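Local coordinates for putative isocitrate dehydrogenase, NAD-dependent (PDB 6LKY), which probably catalyses the NAD-dependent oxidative decarboxylation of isocitrate, a reaction in which it is expected to use magnesium, at residues A[10-13]-A[14-18]; A[143-147]-A[148-152]; A[231-234]-A[235-238]; A[286-289]-A[290-293]. The protein carries 1 engineered substitution. All blocks are in the same frame, centred on the assembly; numbering follows the deposited sequence. Where two conformers were deposited one is given.

Contact 1. Residues A[10-13]-A[14-18]. With NAD (nicotinamide-adenine-dinucleotide), chain C.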
loop_
_atom_site.group_PDB
_atom_site.type_symbol
_atom_site.label_atom_id
_atom_site.label_comp_id
_atom_site.label_asym_id
_atom_site.label_seq_id
_atom_site.Cartn_x
_atom_site.Cartn_y
_atom_site.Cartn_z
ATOM N N ASP A 10 21.673 10.087 -8.262
ATOM C CA ASP A 10 20.933 11.167 -8.897
ATOM C C ASP A 10 20.298 12.080 -7.856
ATOM O O ASP A 10 20.038 11.678 -6.717
ATOM C CB ASP A 10 19.845 10.601 -9.825
ATOM C CG ASP A 10 20.430 9.822 -10.988
ATOM O OD1 ASP A 10 21.523 10.207 -11.460
ATOM O OD2 ASP A 10 19.810 8.823 -11.422
ATOM N N GLY A 11 20.012 13.313 -8.276
ATOM C CA GLY A 11 19.287 14.241 -7.419
ATOM C C GLY A 11 20.046 14.493 -6.127
ATOM O O GLY A 11 21.199 14.948 -6.135
ATOM N N ILE A 12 19.401 14.198 -4.994
ATOM C CA ILE A 12 20.045 14.362 -3.692
ATOM C C ILE A 12 21.114 13.311 -3.425
ATOM O O ILE A 12 21.823 13.407 -2.414
ATOM C CB ILE A 12 18.996 14.355 -2.559
ATOM C CG1 ILE A 12 18.182 13.060 -2.592
ATOM C CG2 ILE A 12 18.091 15.594 -2.665
ATOM C CD1 ILE A 12 17.419 12.791 -1.310
ATOM N N GLY A 13 21.245 12.313 -4.299
ATOM C CA GLY A 13 22.184 11.228 -4.113
ATOM C C GLY A 13 23.591 11.661 -3.720
ATOM O O GLY A 13 24.093 11.293 -2.651
ATOM N N PRO A 14 24.267 12.434 -4.584
ATOM C CA PRO A 14 25.667 12.797 -4.289
ATOM C C PRO A 14 25.873 13.451 -2.929
ATOM O O PRO A 14 26.842 13.106 -2.238
ATOM C CB PRO A 14 26.038 13.725 -5.456
ATOM C CG PRO A 14 25.206 13.215 -6.597
ATOM C CD PRO A 14 23.875 12.848 -5.947
ATOM N N SER A 15 24.991 14.362 -2.503
ATOM C CA SER A 15 25.193 14.994 -1.203
ATOM C C SER A 15 25.088 13.971 -0.079
ATOM O O SER A 15 26.010 13.831 0.736
ATOM C CB SER A 15 24.206 16.147 -0.996
ATOM O OG SER A 15 22.857 15.718 -1.014
ATOM N N ILE A 16 23.988 13.210 -0.041
ATOM C CA ILE A 16 23.792 12.280 1.067
ATOM C C ILE A 16 24.849 11.178 1.046
ATOM O O ILE A 16 25.384 10.799 2.094
ATOM C CB ILE A 16 22.358 11.721 1.048
ATOM C CG1 ILE A 16 22.128 10.841 -0.188
ATOM C CG2 ILE A 16 21.363 12.871 1.104
ATOM C CD1 ILE A 16 20.767 10.200 -0.236
ATOM N N VAL A 17 25.225 10.703 -0.143
ATOM C CA VAL A 17 26.284 9.700 -0.220
ATOM C C VAL A 17 27.579 10.305 0.301
ATOM O O VAL A 17 28.320 9.672 1.070
ATOM C CB VAL A 17 26.432 9.178 -1.665
ATOM C CG1 VAL A 17 27.744 8.409 -1.845
ATOM C CG2 VAL A 17 25.229 8.308 -2.064
ATOM N N ASP A 18 27.832 11.570 -0.051
ATOM C CA ASP A 18 28.994 12.249 0.495
ATOM C C ASP A 18 28.940 12.211 2.013
ATOM O O ASP A 18 29.867 11.704 2.668
ATOM C CB ASP A 18 29.064 13.686 -0.030
ATOM C CG ASP A 18 30.369 14.370 0.327
ATOM O OD1 ASP A 18 31.431 13.937 -0.172
ATOM O OD2 ASP A 18 30.332 15.332 1.122
HETATM P PA NAD C . 11.278 10.219 -3.652
HETATM O O1A NAD C . 12.440 10.668 -4.503
HETATM O O2A NAD C . 11.723 9.238 -2.611
HETATM O O5B NAD C . 10.563 11.504 -3.020
HETATM C C5B NAD C . 9.379 11.316 -2.251
HETATM C C4B NAD C . 9.265 12.442 -1.243
HETATM O O4B NAD C . 10.204 12.157 -0.186
HETATM C C3B NAD C . 9.654 13.764 -1.894
HETATM O O3B NAD C . 8.800 14.810 -1.453
HETATM C C2B NAD C . 11.077 13.986 -1.407
HETATM O O2B NAD C . 11.460 15.367 -1.314
HETATM C C1B NAD C . 11.118 13.247 -0.077
HETATM N N9A NAD C . 12.508 12.830 0.051
HETATM C C8A NAD C . 12.873 11.423 -0.197
HETATM N N7A NAD C . 14.271 11.478 0.269
HETATM C C5A NAD C . 14.154 12.102 1.583
HETATM C C6A NAD C . 15.417 12.861 1.948
HETATM N N6A NAD C . 16.473 11.892 2.286
HETATM N N1A NAD C . 15.109 13.682 3.129
HETATM C C2A NAD C . 14.079 14.715 2.899
HETATM N N3A NAD C . 13.409 14.534 1.609
HETATM C C4A NAD C . 13.070 13.132 1.377
HETATM O O3 NAD C . 10.176 9.460 -4.538
HETATM P PN NAD C . 9.601 9.938 -5.948
HETATM O O1N NAD C . 9.510 11.424 -6.096
HETATM O O2N NAD C . 8.247 9.260 -6.079
HETATM O O5D NAD C . 10.609 9.372 -7.065
HETATM C C5D NAD C . 11.715 10.169 -7.519
HETATM C C4D NAD C . 12.669 9.296 -8.324
HETATM O O4D NAD C . 13.416 8.411 -7.470
HETATM C C3D NAD C . 11.912 8.429 -9.332
HETATM O O3D NAD C . 12.588 8.534 -10.582
HETATM C C2D NAD C . 12.052 7.029 -8.764
HETATM O O2D NAD C . 12.094 6.002 -9.753
HETATM C C1D NAD C . 13.385 7.086 -8.030
HETATM N N1N NAD C . 13.445 5.957 -7.068
HETATM C C2N NAD C . 14.789 5.656 -6.596
HETATM C C3N NAD C . 14.676 4.366 -5.816
HETATM C C7N NAD C . 16.015 3.648 -5.622
HETATM O O7N NAD C . 16.112 3.027 -4.347
HETATM N N7N NAD C . 17.143 4.531 -5.909
HETATM C C4N NAD C . 13.846 4.488 -4.547
HETATM C C5N NAD C . 12.529 5.200 -4.789
HETATM C C6N NAD C . 12.427 6.124 -6.006
HETATM O O HOH W 1 23.179 15.774 -4.383
#

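Contact 2. Residues A[143-147]-A[148-152]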
loop_
_atom_site.group_PDB
_atom_site.type_symbol
_atom_site.label_atom_id
_atom_site.label_comp_id
_atom_site.label_asym_id
_atom_site.label_seq_id
_atom_site.Cartn_x
_atom_site.Cartn_y
_atom_site.Cartn_z
ATOM N N ALA A 143 2.909 -10.204 -13.871
ATOM C CA ALA A 143 3.647 -10.557 -12.661
ATOM C C ALA A 143 4.089 -12.014 -12.752
ATOM O O ALA A 143 3.314 -12.878 -13.164
ATOM C CB ALA A 143 2.792 -10.323 -11.420
ATOM N N VAL A 144 5.341 -12.281 -12.406
ATOM C CA VAL A 144 5.903 -13.629 -12.475
ATOM C C VAL A 144 6.309 -14.079 -11.079
ATOM O O VAL A 144 7.070 -13.387 -10.394
ATOM C CB VAL A 144 7.108 -13.699 -13.434
ATOM C CG1 VAL A 144 7.780 -15.076 -13.332
ATOM C CG2 VAL A 144 6.649 -13.443 -14.859
ATOM N N VAL A 145 5.800 -15.237 -10.662
ATOM C CA VAL A 145 6.217 -15.898 -9.433
ATOM C C VAL A 145 6.695 -17.294 -9.799
ATOM O O VAL A 145 5.947 -18.059 -10.418
ATOM C CB VAL A 145 5.064 -15.971 -8.416
ATOM C CG1 VAL A 145 5.436 -16.872 -7.242
ATOM C CG2 VAL A 145 4.689 -14.572 -7.943
ATOM N N THR A 146 7.929 -17.621 -9.410
ATOM C CA THR A 146 8.501 -18.954 -9.572
ATOM C C THR A 146 8.539 -19.658 -8.223
ATOM O O THR A 146 8.605 -19.014 -7.167
ATOM C CB THR A 146 9.933 -18.925 -10.136
ATOM O OG1 THR A 146 10.777 -18.205 -9.235
ATOM C CG2 THR A 146 9.988 -18.290 -11.519
ATOM N N ARG A 147 8.480 -20.994 -8.270
ATOM C CA ARG A 147 8.653 -21.788 -7.054
ATOM C C ARG A 147 9.984 -21.479 -6.366
ATOM O O ARG A 147 10.034 -21.294 -5.144
ATOM C CB ARG A 147 8.538 -23.283 -7.377
ATOM C CG ARG A 147 8.718 -24.210 -6.162
ATOM C CD ARG A 147 8.416 -25.691 -6.502
ATOM N NE ARG A 147 7.032 -25.905 -6.928
ATOM C CZ ARG A 147 5.991 -25.950 -6.096
ATOM N NH1 ARG A 147 6.171 -25.807 -4.789
ATOM N NH2 ARG A 147 4.765 -26.146 -6.563
ATOM N N LYS A 148 11.076 -21.381 -7.129
ATOM C CA LYS A 148 12.351 -21.294 -6.428
ATOM C C LYS A 148 12.606 -19.884 -5.906
ATOM O O LYS A 148 13.179 -19.732 -4.817
ATOM C CB LYS A 148 13.517 -21.749 -7.321
ATOM C CG LYS A 148 13.305 -23.057 -8.092
ATOM C CD LYS A 148 13.615 -24.314 -7.260
ATOM C CE LYS A 148 12.393 -24.786 -6.439
ATOM N NZ LYS A 148 12.552 -26.173 -5.872
ATOM N N GLY A 149 12.109 -18.852 -6.608
ATOM C CA GLY A 149 12.170 -17.498 -6.066
ATOM C C GLY A 149 11.419 -17.354 -4.757
ATOM O O GLY A 149 11.922 -16.750 -3.796
ATOM N N SER A 150 10.220 -17.942 -4.687
ATOM C CA SER A 150 9.433 -17.886 -3.457
ATOM C C SER A 150 10.114 -18.644 -2.326
ATOM O O SER A 150 10.176 -18.162 -1.186
ATOM C CB SER A 150 8.034 -18.453 -3.707
ATOM O OG SER A 150 7.465 -17.868 -4.850
ATOM N N GLU A 151 10.586 -19.858 -2.619
ATOM C CA GLU A 151 11.275 -20.663 -1.617
ATOM C C GLU A 151 12.438 -19.902 -1.007
ATOM O O GLU A 151 12.596 -19.854 0.221
ATOM C CB GLU A 151 11.773 -21.970 -2.236
ATOM C CG GLU A 151 10.702 -23.035 -2.368
ATOM C CD GLU A 151 11.174 -24.199 -3.213
ATOM O OE1 GLU A 151 12.368 -24.190 -3.573
ATOM O OE2 GLU A 151 10.361 -25.107 -3.527
ATOM N N ARG A 152 13.271 -19.298 -1.852
ATOM C CA ARG A 152 14.469 -18.684 -1.300
ATOM C C ARG A 152 14.134 -17.423 -0.506
ATOM O O ARG A 152 14.726 -17.200 0.560
ATOM C CB ARG A 152 15.495 -18.418 -2.409
ATOM C CG ARG A 152 15.091 -17.417 -3.489
ATOM C CD ARG A 152 16.227 -17.253 -4.514
ATOM N NE ARG A 152 15.869 -16.329 -5.590
ATOM C CZ ARG A 152 16.649 -16.064 -6.634
ATOM N NH1 ARG A 152 17.833 -16.651 -6.746
ATOM N NH2 ARG A 152 16.253 -15.197 -7.561
HETATM O O HOH W 2 8.035 -25.590 -3.091
#

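Contact 3. Residues A[231-234]-A[235-238]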
loop_
_atom_site.group_PDB
_atom_site.type_symbol
_atom_site.label_atom_id
_atom_site.label_comp_id
_atom_site.label_asym_id
_atom_site.label_seq_id
_atom_site.Cartn_x
_atom_site.Cartn_y
_atom_site.Cartn_z
ATOM N N ASP A 231 7.733 -3.095 -1.614
ATOM C CA ASP A 231 7.977 -1.673 -1.867
ATOM C C ASP A 231 6.959 -0.788 -1.138
ATOM O O ASP A 231 7.322 0.137 -0.386
ATOM C CB ASP A 231 7.933 -1.440 -3.381
ATOM C CG ASP A 231 8.059 0.014 -3.759
ATOM O OD1 ASP A 231 8.953 0.710 -3.226
ATOM O OD2 ASP A 231 7.252 0.457 -4.592
ATOM N N ILE A 232 5.674 -1.099 -1.304
ATOM C CA ILE A 232 4.627 -0.242 -0.752
ATOM C C ILE A 232 4.641 -0.291 0.775
ATOM O O ILE A 232 4.574 0.746 1.454
ATOM C CB ILE A 232 3.254 -0.657 -1.318
ATOM C CG1 ILE A 232 3.160 -0.350 -2.812
ATOM C CG2 ILE A 232 2.114 0.026 -0.556
ATOM C CD1 ILE A 232 1.919 -0.960 -3.472
ATOM N N LEU A 233 4.736 -1.497 1.337
ATOM C CA LEU A 233 4.670 -1.669 2.785
ATOM C C LEU A 233 5.878 -1.061 3.478
ATOM O O LEU A 233 5.745 -0.460 4.554
ATOM C CB LEU A 233 4.572 -3.151 3.127
ATOM C CG LEU A 233 3.204 -3.791 3.352
ATOM C CD1 LEU A 233 2.043 -2.880 2.995
ATOM C CD2 LEU A 233 3.146 -5.073 2.562
ATOM N N SER A 234 7.070 -1.218 2.891
ATOM C CA SER A 234 8.253 -0.635 3.505
ATOM C C SER A 234 8.213 0.891 3.449
ATOM O O SER A 234 8.718 1.545 4.371
ATOM C CB SER A 234 9.526 -1.203 2.854
ATOM O OG SER A 234 9.672 -0.807 1.500
ATOM N N ASP A 235 7.585 1.486 2.415
ATOM C CA ASP A 235 7.434 2.946 2.442
ATOM C C ASP A 235 6.393 3.390 3.470
ATOM O O ASP A 235 6.538 4.445 4.105
ATOM C CB ASP A 235 7.065 3.472 1.061
ATOM C CG ASP A 235 8.277 3.681 0.192
ATOM O OD1 ASP A 235 9.321 3.059 0.499
ATOM O OD2 ASP A 235 8.183 4.449 -0.795
ATOM N N LEU A 236 5.323 2.612 3.626
ATOM C CA LEU A 236 4.381 2.860 4.711
ATOM C C LEU A 236 5.110 2.865 6.064
ATOM O O LEU A 236 4.927 3.774 6.888
ATOM C CB LEU A 236 3.271 1.799 4.653
ATOM C CG LEU A 236 1.918 1.943 5.367
ATOM C CD1 LEU A 236 0.980 0.786 4.996
ATOM C CD2 LEU A 236 2.072 2.007 6.882
ATOM N N ALA A 237 5.943 1.847 6.306
ATOM C CA ALA A 237 6.694 1.755 7.560
ATOM C C ALA A 237 7.635 2.946 7.737
ATOM O O ALA A 237 7.751 3.513 8.839
ATOM C CB ALA A 237 7.471 0.438 7.598
ATOM N N ALA A 238 8.305 3.346 6.654
ATOM C CA ALA A 238 9.156 4.528 6.712
ATOM C C ALA A 238 8.353 5.722 7.188
ATOM O O ALA A 238 8.801 6.486 8.050
ATOM C CB ALA A 238 9.768 4.814 5.342
#

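Contact 4. Residues A[286-289]-A[290-293]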
loop_
_atom_site.group_PDB
_atom_site.type_symbol
_atom_site.label_atom_id
_atom_site.label_comp_id
_atom_site.label_asym_id
_atom_site.label_seq_id
_atom_site.Cartn_x
_atom_site.Cartn_y
_atom_site.Cartn_z
ATOM N N MET A 286 24.378 -0.657 7.808
ATOM C CA MET A 286 24.027 -2.021 7.406
ATOM C C MET A 286 25.150 -2.645 6.592
ATOM O O MET A 286 25.479 -3.828 6.766
ATOM C CB MET A 286 22.731 -2.024 6.587
ATOM C CG MET A 286 21.475 -1.590 7.320
ATOM S SD MET A 286 19.986 -1.850 6.309
ATOM C CE MET A 286 19.814 -3.628 6.460
ATOM N N MET A 287 25.756 -1.852 5.700
ATOM C CA MET A 287 26.877 -2.335 4.907
ATOM C C MET A 287 28.054 -2.720 5.804
ATOM O O MET A 287 28.655 -3.788 5.636
ATOM C CB MET A 287 27.296 -1.263 3.900
ATOM C CG MET A 287 28.405 -1.694 2.950
ATOM S SD MET A 287 28.717 -0.499 1.630
ATOM C CE MET A 287 29.322 0.911 2.568
ATOM N N LEU A 288 28.388 -1.863 6.776
ATOM C CA LEU A 288 29.511 -2.163 7.667
ATOM C C LEU A 288 29.270 -3.457 8.426
ATOM O O LEU A 288 30.161 -4.310 8.511
ATOM C CB LEU A 288 29.760 -1.011 8.650
ATOM C CG LEU A 288 30.326 0.288 8.060
ATOM C CD1 LEU A 288 30.948 1.177 9.129
ATOM C CD2 LEU A 288 31.319 -0.002 6.955
ATOM N N GLU A 289 28.052 -3.641 8.942
ATOM C CA GLU A 289 27.726 -4.888 9.625
ATOM C C GLU A 289 27.905 -6.085 8.701
ATOM O O GLU A 289 28.502 -7.097 9.086
ATOM C CB GLU A 289 26.297 -4.844 10.153
ATOM C CG GLU A 289 25.857 -6.151 10.780
ATOM C CD GLU A 289 24.361 -6.362 10.681
ATOM O OE1 GLU A 289 23.941 -7.266 9.926
ATOM O OE2 GLU A 289 23.606 -5.614 11.344
ATOM N N HIS A 290 27.396 -5.986 7.469
ATOM C CA HIS A 290 27.507 -7.104 6.534
ATOM C C HIS A 290 28.963 -7.516 6.280
ATOM O O HIS A 290 29.256 -8.708 6.145
ATOM C CB HIS A 290 26.819 -6.765 5.216
ATOM C CG HIS A 290 26.790 -7.906 4.249
ATOM N ND1 HIS A 290 25.895 -8.951 4.358
ATOM C CD2 HIS A 290 27.556 -8.174 3.164
ATOM C CE1 HIS A 290 26.107 -9.809 3.374
ATOM N NE2 HIS A 290 27.110 -9.363 2.636
ATOM N N ILE A 291 29.879 -6.553 6.166
ATOM C CA ILE A 291 31.249 -6.876 5.768
ATOM C C ILE A 291 32.125 -7.155 6.985
ATOM O O ILE A 291 33.355 -7.191 6.878
ATOM C CB ILE A 291 31.863 -5.747 4.922
ATOM C CG1 ILE A 291 31.882 -4.446 5.721
ATOM C CG2 ILE A 291 31.110 -5.595 3.612
ATOM C CD1 ILE A 291 32.569 -3.303 5.001
ATOM N N GLY A 292 31.508 -7.344 8.148
ATOM C CA GLY A 292 32.241 -7.755 9.326
ATOM C C GLY A 292 32.816 -6.604 10.125
ATOM O O GLY A 292 33.914 -6.714 10.677
ATOM N N GLU A 293 32.085 -5.497 10.208
ATOM C CA GLU A 293 32.462 -4.357 11.045
ATOM C C GLU A 293 31.303 -3.967 11.955
ATOM O O GLU A 293 30.851 -2.816 11.950
ATOM C CB GLU A 293 32.890 -3.182 10.170
ATOM C CG GLU A 293 34.134 -3.461 9.341
ATOM C CD GLU A 293 35.427 -3.321 10.139
ATOM O OE1 GLU A 293 35.359 -2.962 11.338
ATOM O OE2 GLU A 293 36.512 -3.568 9.559
#

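Contact 1. Residues A[10-13]-A[14-18]
I12 O is gripped from the helix that starts beside it. I16 N bonds to it at 3.2 Å, and in one of its two conformers S15 OG also reaches I12 O at 2.9 Å. This is the start of helix 13-26, entered through a type II' beta turn from D10 to G13. The amide comes in almost head-on, with a C=O...N angle of 169°. The hydroxyl of that conformer comes in from the side, 25° off the carbonyl plane. Its OG stands between the backbone N and the carbonyl carbon (chi1 61°), folded back over the first turn. V17 N bonds to G13 O at 2.8 Å and continues the helical pattern. A water receives the S15 N-H and donates to G11 O, bridging turn and helix. I16 lays CG1 3.2 Å from G13 O and brings CD1 near the CD1 of I12. M280 of helix 278-290 also touches I16. Cutting I16 back to an alanine would probably open a gap between I12 CD1 and M280. I12 also touches A266 and belongs to the NAD pocket. The methyl I12 CD1 lies 3.8 Å from NAD N7A, against the adenine.

Contact 2. Residues A[143-147]-A[148-152]
K148 bends at chi2 and chi3 and passes across R147, with its CE 3.7 Å from R147 CG. This is a strand-to-helix junction: strand 135-146 ends at T146, the N-cap of helix 147-163. G149 follows, and its N-H is capped by T146 OG1 at 3.0 Å. The same hydroxyl also bonds to E120. S150 gives two donors to T146 O, from opposite faces of the carbonyl plane: OG at 2.8 Å and N at 3.1 Å. Its OG stands beside the backbone N (chi1 -50°), which turns it back toward the strand and against V145 CG1. E151 N bonds to R147 O at 3.0 Å. Its side chain crosses that of R147 obliquely, with OE2 3.2 Å from R147 CG, and its OE1 makes a salt bridge to K148 NZ at 3.0 Å. An alanine in place of E151 would probably leave K148 NZ without its charge partner and bare the aliphatic flank of R147. R147 itself reaches K136 O of the second subunit through NE. E151 OE2 is 4.4 Å from R147 NH1, beyond a salt bridge. The carboxylate, paired with K148, probably offsets part of the local positive charge beside the subunit interface.

Contact 3. Residues A[231-234]-A[235-238]
D231 to A238 form two turns of regular alpha helix, closed by four i to i+4 backbone bonds, from D235 N to D231 O at 3.1 Å through A238 N to S234 O at 2.9 Å. D231 and D235 are one turn apart and face the same way, with OD1 to OD1 at 4.4 Å. D207 of the second subunit brings a third carboxylate close to both. K174 of the second subunit makes a salt bridge to D231 OD2. A bound citrate lies about 3 Å from the D231 side chain; it probably comes from the crystallisation liquor, though it may mark the substrate pocket. Aspartates placed like this, two from one subunit and one from the other, hold the metal of metal-isocitrate in this family. The site here is consistent with that role. S234 turns its OG back over the helix backbone (chi1 67°), where it reaches G230 O in the preceding turn; R95 NH1 donates to it. On the apolar side L233 and L236 meet through their CD1 methyls at 4.3 Å. Both leucines pack on helix 206-215. A237 packs on A97 of strand 92-98, and I232 and L236 also touch the second subunit at S210 and V214. This part of helix 227-240 is buried between this sheet, its own helix 206-215 and the partner chain.

Contact 4. Residues A[286-289]-A[290-293]
L288 and I291 cross at a slant, with L288 CD2 4.0 Å from I291 CD1. They sit where helix 278-290 ends in a Schellman motif. I291 has CG1 tucked in above its own main chain (chi1 60°). This folds the side chain back over the last turn, with CG1 3.3 Å from L288 O. I63 of strand 63-66 and H2 of strand 2-7 also touch I291. E293 also meets L288, CB to CB at 4.1 Å, so the aliphatic root of the glutamate, not its carboxylate, makes this contact. Such apolar contact across the end of the helix is a usual companion of the motif. H290 has its CG anti to the backbone N, which swings the ring away from these residues to meet F259, the two planes at about 50°. M287 points away from 290-293 and packs on I4, F65 and F259. The backbone closes the motif with E293 N to L288 O at 2.8 Å and G292 N to E289 O at 3.2 Å. The second donor stands well above the carbonyl plane, 63° out of it. G292 has a positive phi and turns the chain out of the helix. The carbonyls of L288 and E289 therefore keep N-H partners as the helix stops, and the chain can reach the N-cap of helix 294-310 at E293.

Overall arrangement
From the N terminus, contact 1 joins the turn after strand 2-7 to helix 13-26, beside the NAD adenine. Contact 2 comes next, where strand 135-146 passes into helix 147-163. It lies on the other side of the chain's centre, about 34 Å from contact 1 between centres. Contact 3 is in the middle of helix 227-240, and contact 4 ends helix 278-290 ahead of helix 294-310. The four follow in series; none nests in or crosses another, and none closes a long loop. Contacts 2 and 3 both touch the second subunit. Helix 278-290 links two of them: its M280 packs on contact 1, and its end forms contact 4.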